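Local structure of xylulose kinase (Bifidobacterium adolescentis ATCC 15703, 3I8B) at residues T12-C17 with M91-T96; V43-W48 with G84-D89; Q128-A133 with G201-D206; A384-M389 with E397-A402. The protein probably catalyses the ATP-dependent phosphorylation of D-xylulose to D-xylulose 5-phosphate, as a member of the FGGY family of carbohydrate kinases. All blocks are in the same frame, centred on the assembly; numbering follows the deposited sequence.

Contact 1 of 4, residues T12-C17 with M91-T96; sequences TSTQSC and MLWNDT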
loop_
_atom_site.group_PDB
_atom_site.type_symbol
_atom_site.label_atom_id
_atom_site.label_comp_id
_atom_site.label_asym_id
_atom_site.label_seq_id
_atom_site.Cartn_x
_atom_site.Cartn_y
_atom_site.Cartn_z
ATOM N N THR A 12 -5.195 -0.119 11.513
ATOM C CA THR A 12 -5.088 1.313 11.773
ATOM C C THR A 12 -4.833 2.029 10.435
ATOM O O THR A 12 -3.730 2.007 9.896
ATOM C CB THR A 12 -4.030 1.614 12.850
ATOM O OG1 THR A 12 -4.037 3.008 13.165
ATOM C CG2 THR A 12 -2.614 1.183 12.400
ATOM N N SER A 13 -5.888 2.613 9.881
ATOM C CA SER A 13 -5.818 3.270 8.581
ATOM C C SER A 13 -5.788 4.775 8.788
ATOM O O SER A 13 -5.893 5.251 9.913
ATOM C CB SER A 13 -7.038 2.900 7.734
ATOM O OG SER A 13 -8.236 3.426 8.319
ATOM N N THR A 14 -5.641 5.536 7.705
ATOM C CA THR A 14 -5.660 6.981 7.832
ATOM C C THR A 14 -6.915 7.428 8.585
ATOM O O THR A 14 -6.848 8.237 9.518
ATOM C CB THR A 14 -5.559 7.646 6.453
ATOM O OG1 THR A 14 -4.392 7.145 5.782
ATOM C CG2 THR A 14 -5.456 9.156 6.592
ATOM N N GLN A 15 -8.057 6.862 8.215
ATOM C CA GLN A 15 -9.330 7.381 8.699
ATOM C C GLN A 15 -9.801 6.873 10.051
ATOM O O GLN A 15 -10.496 7.601 10.770
ATOM C CB GLN A 15 -10.420 7.196 7.643
ATOM C CG GLN A 15 -10.290 8.207 6.521
ATOM C CD GLN A 15 -11.118 7.841 5.307
ATOM O OE1 GLN A 15 -12.030 8.576 4.918
ATOM N NE2 GLN A 15 -10.807 6.700 4.699
ATOM N N SER A 16 -9.400 5.654 10.411
ATOM C CA SER A 16 -9.919 5.032 11.616
ATOM C C SER A 16 -9.096 3.827 12.085
ATOM O O SER A 16 -8.197 3.350 11.388
ATOM C CB SER A 16 -11.360 4.570 11.373
ATOM O OG SER A 16 -11.387 3.434 10.516
ATOM N N CYS A 17 -9.436 3.340 13.277
ATOM C CA CYS A 17 -8.895 2.097 13.779
ATOM C C CYS A 17 -10.013 1.050 13.862
ATOM O O CYS A 17 -11.082 1.321 14.385
ATOM C CB CYS A 17 -8.274 2.304 15.154
ATOM S SG CYS A 17 -7.150 0.962 15.630
HETATM N N MSE A 91 3.883 12.340 9.347
HETATM C CA MSE A 91 3.546 12.778 7.996
HETATM C C MSE A 91 3.203 11.559 7.170
HETATM O O MSE A 91 4.004 10.626 7.055
HETATM C CB MSE A 91 4.714 13.542 7.375
HETATM C CG MSE A 91 5.187 14.686 8.258
HETATM SE SE MSE A 91 6.817 15.512 7.557
HETATM C CE MSE A 91 6.040 16.338 5.940
ATOM N N LEU A 92 2.009 11.582 6.594
ATOM C CA LEU A 92 1.362 10.384 6.092
ATOM C C LEU A 92 1.549 10.165 4.596
ATOM O O LEU A 92 2.087 11.036 3.883
ATOM C CB LEU A 92 -0.130 10.429 6.455
ATOM C CG LEU A 92 -0.423 10.655 7.943
ATOM C CD1 LEU A 92 -1.935 10.496 8.250
ATOM C CD2 LEU A 92 0.420 9.704 8.806
ATOM N N TRP A 93 1.101 9.003 4.123
ATOM C CA TRP A 93 1.254 8.626 2.718
ATOM C C TRP A 93 0.707 9.698 1.765
ATOM O O TRP A 93 1.200 9.850 0.642
ATOM C CB TRP A 93 0.547 7.298 2.431
ATOM C CG TRP A 93 -0.952 7.416 2.551
ATOM C CD1 TRP A 93 -1.681 7.376 3.699
ATOM C CD2 TRP A 93 -1.893 7.625 1.484
ATOM N NE1 TRP A 93 -3.018 7.536 3.418
ATOM C CE2 TRP A 93 -3.178 7.689 2.067
ATOM C CE3 TRP A 93 -1.775 7.751 0.095
ATOM C CZ2 TRP A 93 -4.345 7.875 1.309
ATOM C CZ3 TRP A 93 -2.940 7.945 -0.663
ATOM C CH2 TRP A 93 -4.205 8.004 -0.049
ATOM N N ASN A 94 -0.312 10.426 2.214
ATOM C CA ASN A 94 -0.977 11.422 1.369
ATOM C C ASN A 94 -0.559 12.863 1.638
ATOM O O ASN A 94 -1.115 13.792 1.054
ATOM C CB ASN A 94 -2.506 11.297 1.445
ATOM C CG ASN A 94 -3.038 11.358 2.874
ATOM O OD1 ASN A 94 -2.276 11.411 3.831
ATOM N ND2 ASN A 94 -4.360 11.366 3.015
ATOM N N ASP A 95 0.397 13.051 2.538
ATOM C CA ASP A 95 1.062 14.343 2.659
ATOM C C ASP A 95 1.871 14.587 1.389
ATOM O O ASP A 95 2.585 13.699 0.917
ATOM C CB ASP A 95 2.000 14.367 3.864
ATOM C CG ASP A 95 2.966 15.551 3.829
ATOM O OD1 ASP A 95 2.515 16.681 4.090
ATOM O OD2 ASP A 95 4.181 15.346 3.557
ATOM N N THR A 96 1.756 15.782 0.825
ATOM C CA THR A 96 2.531 16.143 -0.365
ATOM C C THR A 96 3.630 17.168 -0.059
ATOM O O THR A 96 4.294 17.655 -0.972
ATOM C CB THR A 96 1.639 16.764 -1.442
ATOM O OG1 THR A 96 0.964 17.901 -0.886
ATOM C CG2 THR A 96 0.628 15.757 -1.933
#

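Contact 2 of 4, residues V43-W48 with G84-D89; sequences VDPSYW and GNVIRD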
loop_
_atom_site.group_PDB
_atom_site.type_symbol
_atom_site.label_atom_id
_atom_site.label_comp_id
_atom_site.label_asym_id
_atom_site.label_seq_id
_atom_site.Cartn_x
_atom_site.Cartn_y
_atom_site.Cartn_z
ATOM N N VAL A 43 -0.581 14.038 11.366
ATOM C CA VAL A 43 -1.372 13.798 12.575
ATOM C C VAL A 43 -0.525 13.394 13.783
ATOM O O VAL A 43 0.551 12.834 13.642
ATOM C CB VAL A 43 -2.476 12.735 12.306
ATOM C CG1 VAL A 43 -1.856 11.364 12.093
ATOM C CG2 VAL A 43 -3.503 12.704 13.446
ATOM N N ASP A 44 -1.011 13.719 14.971
ATOM C CA ASP A 44 -0.376 13.304 16.217
ATOM C C ASP A 44 -0.756 11.849 16.517
ATOM O O ASP A 44 -1.940 11.543 16.707
ATOM C CB ASP A 44 -0.863 14.218 17.345
ATOM C CG ASP A 44 -0.193 13.934 18.677
ATOM O OD1 ASP A 44 0.477 12.890 18.829
ATOM O OD2 ASP A 44 -0.347 14.766 19.594
ATOM N N PRO A 45 0.235 10.946 16.552
ATOM C CA PRO A 45 -0.051 9.522 16.793
ATOM C C PRO A 45 -0.841 9.257 18.082
ATOM O O PRO A 45 -1.467 8.196 18.195
ATOM C CB PRO A 45 1.345 8.901 16.876
ATOM C CG PRO A 45 2.178 9.787 15.969
ATOM C CD PRO A 45 1.661 11.175 16.241
ATOM N N SER A 46 -0.804 10.191 19.032
ATOM C CA SER A 46 -1.670 10.110 20.217
ATOM C C SER A 46 -3.110 9.780 19.828
ATOM O O SER A 46 -3.794 9.068 20.542
ATOM C CB SER A 46 -1.670 11.422 21.013
ATOM O OG SER A 46 -0.479 11.554 21.766
ATOM N N TYR A 47 -3.578 10.326 18.713
ATOM C CA TYR A 47 -4.925 10.000 18.249
ATOM C C TYR A 47 -5.070 8.556 17.781
ATOM O O TYR A 47 -6.154 7.999 17.877
ATOM C CB TYR A 47 -5.371 10.944 17.139
ATOM C CG TYR A 47 -5.622 12.340 17.630
ATOM C CD1 TYR A 47 -6.770 12.643 18.358
ATOM C CD2 TYR A 47 -4.714 13.358 17.375
ATOM C CE1 TYR A 47 -7.011 13.929 18.814
ATOM C CE2 TYR A 47 -4.946 14.653 17.833
ATOM C CZ TYR A 47 -6.097 14.928 18.547
ATOM O OH TYR A 47 -6.333 16.204 19.003
ATOM N N TRP A 48 -3.993 7.963 17.264
ATOM C CA TRP A 48 -4.043 6.562 16.853
ATOM C C TRP A 48 -4.106 5.658 18.072
ATOM O O TRP A 48 -4.775 4.620 18.048
ATOM C CB TRP A 48 -2.825 6.150 16.028
ATOM C CG TRP A 48 -2.603 6.914 14.779
ATOM C CD1 TRP A 48 -3.541 7.555 14.012
ATOM C CD2 TRP A 48 -1.355 7.077 14.112
ATOM N NE1 TRP A 48 -2.937 8.126 12.913
ATOM C CE2 TRP A 48 -1.591 7.852 12.955
ATOM C CE3 TRP A 48 -0.048 6.653 14.388
ATOM C CZ2 TRP A 48 -0.574 8.209 12.072
ATOM C CZ3 TRP A 48 0.965 7.012 13.509
ATOM C CH2 TRP A 48 0.697 7.784 12.368
ATOM N N GLY A 84 11.416 8.233 24.000
ATOM C CA GLY A 84 10.245 7.599 23.423
ATOM C C GLY A 84 9.087 8.538 23.081
ATOM O O GLY A 84 8.008 8.076 22.706
ATOM N N ASN A 85 9.300 9.849 23.212
ATOM C CA ASN A 85 8.303 10.836 22.794
ATOM C C ASN A 85 8.252 11.014 21.287
ATOM O O ASN A 85 9.292 11.038 20.625
ATOM C CB ASN A 85 8.601 12.216 23.399
ATOM C CG ASN A 85 8.442 12.244 24.911
ATOM O OD1 ASN A 85 9.402 12.486 25.631
ATOM N ND2 ASN A 85 7.230 12.022 25.388
ATOM N N VAL A 86 7.048 11.175 20.741
ATOM C CA VAL A 86 6.918 11.547 19.340
ATOM C C VAL A 86 7.390 12.985 19.186
ATOM O O VAL A 86 6.896 13.875 19.864
ATOM C CB VAL A 86 5.462 11.390 18.838
ATOM C CG1 VAL A 86 5.316 11.965 17.433
ATOM C CG2 VAL A 86 5.053 9.905 18.865
ATOM N N ILE A 87 8.352 13.207 18.295
ATOM C CA ILE A 87 8.981 14.522 18.123
ATOM C C ILE A 87 8.090 15.620 17.484
ATOM O O ILE A 87 8.105 16.772 17.919
ATOM C CB ILE A 87 10.323 14.400 17.335
ATOM C CG1 ILE A 87 11.363 13.647 18.180
ATOM C CG2 ILE A 87 10.842 15.787 16.948
ATOM C CD1 ILE A 87 12.573 13.126 17.396
ATOM N N ARG A 88 7.336 15.253 16.453
ATOM C CA ARG A 88 6.501 16.181 15.689
ATOM C C ARG A 88 5.464 15.304 15.007
ATOM O O ARG A 88 5.597 14.088 15.010
ATOM C CB ARG A 88 7.308 16.868 14.583
ATOM C CG ARG A 88 7.507 15.879 13.448
ATOM C CD ARG A 88 7.775 16.392 12.084
ATOM N NE ARG A 88 7.283 17.721 11.763
ATOM C CZ ARG A 88 6.145 17.996 11.140
ATOM N NH1 ARG A 88 5.865 19.262 10.870
ATOM N NH2 ARG A 88 5.291 17.033 10.804
ATOM N N ASP A 89 4.459 15.908 14.376
ATOM C CA ASP A 89 3.383 15.121 13.768
ATOM C C ASP A 89 3.847 14.097 12.733
ATOM O O ASP A 89 4.784 14.329 11.984
ATOM C CB ASP A 89 2.330 16.034 13.139
ATOM C CG ASP A 89 1.341 16.571 14.155
ATOM O OD1 ASP A 89 1.574 16.425 15.371
ATOM O OD2 ASP A 89 0.330 17.143 13.724
#

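Contact 3 of 4, residues Q128-A133 with G201-D206; sequences QRWVKA and GTIYYD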
loop_
_atom_site.group_PDB
_atom_site.type_symbol
_atom_site.label_atom_id
_atom_site.label_comp_id
_atom_site.label_asym_id
_atom_site.label_seq_id
_atom_site.Cartn_x
_atom_site.Cartn_y
_atom_site.Cartn_z
ATOM N N GLN A 128 16.279 4.812 -11.910
ATOM C CA GLN A 128 16.729 3.434 -12.059
ATOM C C GLN A 128 17.585 2.970 -10.884
ATOM O O GLN A 128 17.492 1.813 -10.453
ATOM C CB GLN A 128 17.506 3.279 -13.368
ATOM C CG GLN A 128 18.363 2.032 -13.443
ATOM C CD GLN A 128 18.967 1.838 -14.817
ATOM O OE1 GLN A 128 18.287 2.010 -15.835
ATOM N NE2 GLN A 128 20.249 1.490 -14.860
ATOM N N ARG A 129 18.428 3.862 -10.375
ATOM C CA ARG A 129 19.294 3.529 -9.243
ATOM C C ARG A 129 18.496 3.325 -7.946
ATOM O O ARG A 129 18.866 2.494 -7.101
ATOM C CB ARG A 129 20.372 4.600 -9.058
ATOM C CG ARG A 129 21.541 4.477 -10.048
ATOM C CD ARG A 129 22.405 5.758 -10.063
ATOM N NE ARG A 129 23.557 5.616 -10.953
ATOM C CZ ARG A 129 24.366 6.610 -11.308
ATOM N NH1 ARG A 129 24.160 7.838 -10.847
ATOM N NH2 ARG A 129 25.388 6.372 -12.123
ATOM N N TRP A 130 17.415 4.083 -7.787
ATOM C CA TRP A 130 16.522 3.899 -6.640
ATOM C C TRP A 130 15.807 2.556 -6.715
ATOM O O TRP A 130 15.754 1.805 -5.731
ATOM C CB TRP A 130 15.501 5.046 -6.529
ATOM C CG TRP A 130 16.056 6.241 -5.835
ATOM C CD1 TRP A 130 16.454 7.430 -6.411
ATOM C CD2 TRP A 130 16.304 6.373 -4.430
ATOM N NE1 TRP A 130 16.928 8.284 -5.437
ATOM C CE2 TRP A 130 16.851 7.657 -4.218
ATOM C CE3 TRP A 130 16.107 5.530 -3.329
ATOM C CZ2 TRP A 130 17.206 8.116 -2.950
ATOM C CZ3 TRP A 130 16.468 5.987 -2.065
ATOM C CH2 TRP A 130 17.012 7.267 -1.889
ATOM N N VAL A 131 15.250 2.254 -7.879
ATOM C CA VAL A 131 14.565 0.983 -8.078
ATOM C C VAL A 131 15.487 -0.215 -7.758
ATOM O O VAL A 131 15.103 -1.125 -7.007
ATOM C CB VAL A 131 13.963 0.905 -9.501
ATOM C CG1 VAL A 131 13.437 -0.505 -9.828
ATOM C CG2 VAL A 131 12.852 1.929 -9.630
ATOM N N LYS A 132 16.708 -0.194 -8.300
ATOM C CA LYS A 132 17.685 -1.249 -8.029
ATOM C C LYS A 132 18.137 -1.293 -6.558
ATOM O O LYS A 132 18.372 -2.368 -6.015
ATOM C CB LYS A 132 18.893 -1.154 -8.979
ATOM C CG LYS A 132 18.554 -1.438 -10.447
ATOM C CD LYS A 132 19.783 -1.324 -11.374
ATOM C CE LYS A 132 20.492 0.023 -11.177
ATOM N NZ LYS A 132 21.274 0.587 -12.360
ATOM N N ALA A 133 18.240 -0.129 -5.917
ATOM C CA ALA A 133 18.682 -0.045 -4.524
ATOM C C ALA A 133 17.660 -0.604 -3.518
ATOM O O ALA A 133 18.017 -1.379 -2.624
ATOM C CB ALA A 133 19.039 1.412 -4.166
ATOM N N GLY A 201 8.356 -0.085 2.244
ATOM C CA GLY A 201 7.752 1.171 1.844
ATOM C C GLY A 201 8.478 2.408 2.344
ATOM O O GLY A 201 7.984 3.510 2.159
ATOM N N THR A 202 9.650 2.230 2.960
ATOM C CA THR A 202 10.426 3.355 3.494
ATOM C C THR A 202 11.372 4.009 2.468
ATOM O O THR A 202 11.720 5.189 2.600
ATOM C CB THR A 202 11.279 2.915 4.702
ATOM O OG1 THR A 202 12.201 1.894 4.294
ATOM C CG2 THR A 202 10.388 2.378 5.821
ATOM N N ILE A 203 11.745 3.230 1.450
ATOM C CA ILE A 203 12.908 3.464 0.567
ATOM C C ILE A 203 14.256 3.703 1.276
ATOM O O ILE A 203 15.162 4.344 0.721
ATOM C CB ILE A 203 12.643 4.471 -0.602
ATOM C CG1 ILE A 203 12.576 5.918 -0.112
ATOM C CG2 ILE A 203 11.413 4.049 -1.392
ATOM C CD1 ILE A 203 12.644 6.950 -1.259
ATOM N N TYR A 204 14.372 3.179 2.501
ATOM C CA TYR A 204 15.671 2.952 3.144
ATOM C C TYR A 204 15.820 1.512 3.627
ATOM O O TYR A 204 16.629 1.214 4.517
ATOM C CB TYR A 204 15.983 3.942 4.273
ATOM C CG TYR A 204 14.906 4.167 5.311
ATOM C CD1 TYR A 204 14.631 3.205 6.277
ATOM C CD2 TYR A 204 14.208 5.377 5.369
ATOM C CE1 TYR A 204 13.665 3.409 7.250
ATOM C CE2 TYR A 204 13.235 5.600 6.352
ATOM C CZ TYR A 204 12.973 4.598 7.293
ATOM O OH TYR A 204 12.013 4.786 8.271
ATOM N N TYR A 205 15.044 0.626 3.018
ATOM C CA TYR A 205 15.152 -0.811 3.297
ATOM C C TYR A 205 15.108 -1.616 2.007
ATOM O O TYR A 205 14.305 -1.339 1.116
ATOM C CB TYR A 205 14.033 -1.263 4.237
ATOM C CG TYR A 205 13.968 -2.761 4.457
ATOM C CD1 TYR A 205 14.828 -3.394 5.348
ATOM C CD2 TYR A 205 13.051 -3.544 3.768
ATOM C CE1 TYR A 205 14.771 -4.786 5.548
ATOM C CE2 TYR A 205 12.984 -4.918 3.959
ATOM C CZ TYR A 205 13.840 -5.537 4.847
ATOM O OH TYR A 205 13.756 -6.914 5.033
ATOM N N ASP A 206 15.978 -2.609 1.903
ATOM C CA ASP A 206 15.964 -3.490 0.742
ATOM C C ASP A 206 15.568 -4.921 1.108
ATOM O O ASP A 206 16.342 -5.652 1.736
ATOM C CB ASP A 206 17.315 -3.488 0.030
ATOM C CG ASP A 206 17.309 -4.364 -1.215
ATOM O OD1 ASP A 206 16.502 -4.099 -2.138
ATOM O OD2 ASP A 206 18.095 -5.324 -1.263
HETATM O O HOH W 1 17.454 -4.626 -4.617
#

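Contact 4 of 4, residues A384-M389 with E397-A402; sequences ATFSGM and ENLARA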
loop_
_atom_site.group_PDB
_atom_site.type_symbol
_atom_site.label_atom_id
_atom_site.label_comp_id
_atom_site.label_asym_id
_atom_site.label_seq_id
_atom_site.Cartn_x
_atom_site.Cartn_y
_atom_site.Cartn_z
ATOM N N ALA A 384 -5.173 13.777 -20.626
ATOM C CA ALA A 384 -5.984 12.757 -21.290
ATOM C C ALA A 384 -6.244 13.073 -22.762
ATOM O O ALA A 384 -6.328 14.249 -23.155
ATOM C CB ALA A 384 -7.300 12.532 -20.537
ATOM N N THR A 385 -6.401 12.016 -23.562
ATOM C CA THR A 385 -6.497 12.144 -25.017
ATOM C C THR A 385 -7.525 11.208 -25.665
ATOM O O THR A 385 -7.411 9.996 -25.547
ATOM C CB THR A 385 -5.148 11.816 -25.657
ATOM O OG1 THR A 385 -4.166 12.768 -25.232
ATOM C CG2 THR A 385 -5.253 11.834 -27.180
ATOM N N PHE A 386 -8.513 11.776 -26.361
ATOM C CA PHE A 386 -9.401 11.004 -27.234
ATOM C C PHE A 386 -8.820 10.971 -28.641
ATOM O O PHE A 386 -8.523 12.023 -29.207
ATOM C CB PHE A 386 -10.785 11.653 -27.326
ATOM C CG PHE A 386 -11.739 11.243 -26.230
ATOM C CD1 PHE A 386 -12.125 9.920 -26.083
ATOM C CD2 PHE A 386 -12.273 12.192 -25.372
ATOM C CE1 PHE A 386 -13.023 9.543 -25.080
ATOM C CE2 PHE A 386 -13.164 11.836 -24.365
ATOM C CZ PHE A 386 -13.546 10.507 -24.219
ATOM N N SER A 387 -8.692 9.778 -29.214
ATOM C CA SER A 387 -8.185 9.645 -30.576
ATOM C C SER A 387 -9.089 8.752 -31.436
ATOM O O SER A 387 -10.054 8.180 -30.943
ATOM C CB SER A 387 -6.748 9.107 -30.569
ATOM O OG SER A 387 -6.700 7.778 -30.078
ATOM N N GLY A 388 -8.770 8.653 -32.727
ATOM C CA GLY A 388 -9.505 7.794 -33.646
ATOM C C GLY A 388 -10.885 8.324 -34.011
ATOM O O GLY A 388 -11.728 7.590 -34.526
HETATM N N MSE A 389 -11.116 9.607 -33.761
HETATM C CA MSE A 389 -12.420 10.188 -34.026
HETATM C C MSE A 389 -12.672 10.474 -35.486
HETATM O O MSE A 389 -11.774 10.873 -36.233
HETATM C CB MSE A 389 -12.653 11.433 -33.192
HETATM C CG MSE A 389 -13.186 11.109 -31.820
HETATM SE SE MSE A 389 -13.299 12.718 -30.747
HETATM C CE MSE A 389 -14.483 13.771 -31.881
ATOM N N GLU A 397 -22.732 7.535 -27.731
ATOM C CA GLU A 397 -22.615 6.111 -27.457
ATOM C C GLU A 397 -21.154 5.666 -27.491
ATOM O O GLU A 397 -20.649 5.078 -26.530
ATOM C CB GLU A 397 -23.445 5.293 -28.449
ATOM C CG GLU A 397 -24.946 5.313 -28.173
ATOM C CD GLU A 397 -25.699 6.395 -28.947
ATOM O OE1 GLU A 397 -25.054 7.264 -29.594
ATOM O OE2 GLU A 397 -26.954 6.353 -28.909
ATOM N N ASN A 398 -20.480 5.960 -28.600
ATOM C CA ASN A 398 -19.092 5.567 -28.771
ATOM C C ASN A 398 -18.161 6.263 -27.775
ATOM O O ASN A 398 -17.229 5.647 -27.265
ATOM C CB ASN A 398 -18.635 5.835 -30.202
ATOM C CG ASN A 398 -19.298 4.922 -31.208
ATOM O OD1 ASN A 398 -19.380 5.244 -32.398
ATOM N ND2 ASN A 398 -19.773 3.774 -30.743
ATOM N N LEU A 399 -18.401 7.543 -27.506
ATOM C CA LEU A 399 -17.618 8.247 -26.496
ATOM C C LEU A 399 -17.816 7.597 -25.129
ATOM O O LEU A 399 -16.847 7.336 -24.409
ATOM C CB LEU A 399 -17.989 9.728 -26.420
ATOM C CG LEU A 399 -17.471 10.672 -27.521
ATOM C CD1 LEU A 399 -18.083 12.034 -27.360
ATOM C CD2 LEU A 399 -15.951 10.792 -27.530
ATOM N N ALA A 400 -19.075 7.366 -24.770
ATOM C CA ALA A 400 -19.407 6.694 -23.518
ATOM C C ALA A 400 -18.599 5.406 -23.396
ATOM O O ALA A 400 -17.930 5.168 -22.396
ATOM C CB ALA A 400 -20.895 6.391 -23.459
ATOM N N ARG A 401 -18.660 4.585 -24.437
ATOM C CA ARG A 401 -17.964 3.310 -24.460
ATOM C C ARG A 401 -16.442 3.498 -24.351
ATOM O O ARG A 401 -15.755 2.683 -23.735
ATOM C CB ARG A 401 -18.336 2.535 -25.729
ATOM C CG ARG A 401 -17.675 1.174 -25.875
ATOM C CD ARG A 401 -18.134 0.210 -24.782
ATOM N NE ARG A 401 -17.725 -1.163 -25.063
ATOM C CZ ARG A 401 -18.560 -2.150 -25.379
ATOM N NH1 ARG A 401 -19.864 -1.925 -25.457
ATOM N NH2 ARG A 401 -18.089 -3.364 -25.619
ATOM N N ALA A 402 -15.928 4.576 -24.944
ATOM C CA ALA A 402 -14.496 4.887 -24.877
ATOM C C ALA A 402 -14.049 5.280 -23.465
ATOM O O ALA A 402 -12.927 4.982 -23.062
ATOM C CB ALA A 402 -14.123 5.989 -25.896
#

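Contact 1 of 4, residues T12-C17 with M91-T96
Thr14 and Trp93 are joined by a single hydrogen bond, in which the indole NE1 of Trp93 donates to Thr14 OG1 over 2.8 Å at an N-H...O angle of 150°. The hydroxyl lies 6° out of the indole plane, so the ring is met at its edge, while CB of the following Asn94 sits over the centre of one face. Thr14 OG1 also bonds Gln73 OE1, which gives the hydroxyl an acceptor as well as a donor and so limits its rotation. With OG1 anti to the carbonyl carbon (chi1 -55°), CG2 is left to meet the buried Leu92, whose CD1 lies 4.1 Å from Thr14 CG2. This is the packed side, since Leu92 is backed by Val43 and Trp48. The other side is looser: Asn94 ND2 comes only to 4.3 Å from Thr14 CG2, and Trp93 is largely exposed to solvent. A type I turn from Leu92 to Asp95 carries Leu92, Trp93 and Asn94. The Trp93 side chain comes within about 4 Å of that of His75, consistent with a place beside the predicted sugar site. Thr14 stands at the tip of the hairpin between strands 6-12 and 16-23, a position consistent with the phosphate 1 loop of actin-like ATPases.

Contact 2 of 4, residues V43-W48 with G84-D89
Val43 and Asp89 lie side by side where two short strands, 42-43 and 90-91, are joined by backbone bonding of Val43 to Ala90, and the first segment then turns into helix 46-58 through a capped N-terminal turn. Val43 O comes to 3.6 Å from Asp89 CA. The Asp89 carboxylate is laid against the Val43-Asp44 peptide, its CG 3.7 Å from Val43 C. Next, Asp44 touches Asp89 through its CB, while its own carboxylate is turned to the helix: with CG anti to the backbone N (chi1 -176°), OD1 accepts from Ser46 N at 3.0 Å and 159°. This meets the definition of an Asx turn and caps the helix start, although the N-H arrives from above the carboxylate plane, 54° out of it. The two like-charged groups stay apart, Asp44 OD2 being 4.9 Å from Asp89 OD1, and the capping bond may help Asp44 stay ionised. Pro45 supplies the apolar part: its side chain and that of Val86 reach toward each other tip to tip, with Pro45 CD 3.9 Å from Val86 CG1 and Pro45 CG reaching both Val86 methyls. Trp170 of helix 167-175 touches both residues and completes this patch. Tyr47 N bonds Asp44 O at 2.9 Å within the same turn. Trp48 then folds its indole back beneath the turn, with Pro45 CA 3.7 Å above the ring plane, offset toward the rim.

Contact 3 of 4, residues Q128-A133 with G201-D206
Trp130 and Ile203 make the apolar part of this contact, their side chains crossing at about a right angle. Ile203 CD1 lies over one face of the indole, 4.0 Å from Trp130 CZ3. The same ring carbon is 3.5 Å from Ile203 O, a buried carbonyl with no polar partner in the model. The indole is held from its other end, where NE1 bonds Leu105 O.

The polar part centres on Asp206. Asp206 OD1 and Ala133 O are 3.2 Å apart but, as two acceptors, are not hydrogen-bonded; nearby, a water donates to Asp206 OD1 at 2.7 Å and to Lys132 O at 2.8 Å, bridging the segments. With CG anti to the backbone N (chi1 -178°), the carboxylate extends to the helix carbonyls, while OD2 bonds Ser209 OG.

Local bonds shape the second segment: Thr202 OG1 accepts from Tyr204 N at 3.1 Å, an ST turn, and Thr202 CB lies over the centre of the Tyr204 ring.

The contact thus sets the C-terminal part of helix 122-134 against the loop at Ile203 and strand 205-206 at Asp206. Leu144 of helix 143-153 touches both Trp130 and Ile203, and Leu216 of helix 214-225 packs on Trp130.

Contact 4 of 4, residues A384-M389 with E397-A402
Leu399 and Ala402, three residues apart on one helix, meet the ring of Phe386 from two directions. The segment opens with Glu397, whose side chain is directed to helix 348-357, where it touches Leu354 and Ala357, and whose O accepts from Arg401 N at 2.9 Å. Asn398 O receives Ala402 N in the same way, so the turn that carries both contact residues is regular helix. Leu399 makes the first touch: its CD2 stands over the Phe386 face, 4.0 Å from the ring centroid and 11° off the normal, a CH-pi contact close to the ring axis. The leucine crosses the phenylalanine side chain at about a right angle.

Phe386 belongs to strand 385-387, which pairs antiparallel with 366-368 in a two-stranded sheet of the C-terminal FGGY domain; helix 396-420 follows after a short connection and returns to pack against it. Ala400 points the other way, toward Leu351 and Leu354. Arg401 forms a salt bridge with Glu405 one turn on in the same helix and bonds Ala355 O of helix 348-357. Ala402 then comes at the edge of the aromatic ring, near its plane, with CB 3.8 Å from Phe386 CE1. Just past the segment, Phe403 adds an edge-to-face ring contact with Phe386.

Overall arrangement
From the N terminus, the chain leaves the hairpin tip at 12-17, passes 43-48 and 84-89, and reaches 91-96, so contact 2 closes an inner loop within the longer one closed by contact 1. Contact 1 joins the 6-12/16-23 hairpin tip to the loop after strand 90-91; contact 2 joins the start of helix 46-58 to the loop before that strand. They touch directly, Leu92 CD2 lying 3.7 Å from Trp48 CZ2. Contact 3 follows in series, tying helix 122-134 to the loop and strand at 201-206. These three lie in the N-terminal FGGY range. Contact 4, in the C-terminal range, closes a short strand-to-helix loop; it and contact 2 lie on opposite sides of the chain's centre, their own centres about 48 Å apart.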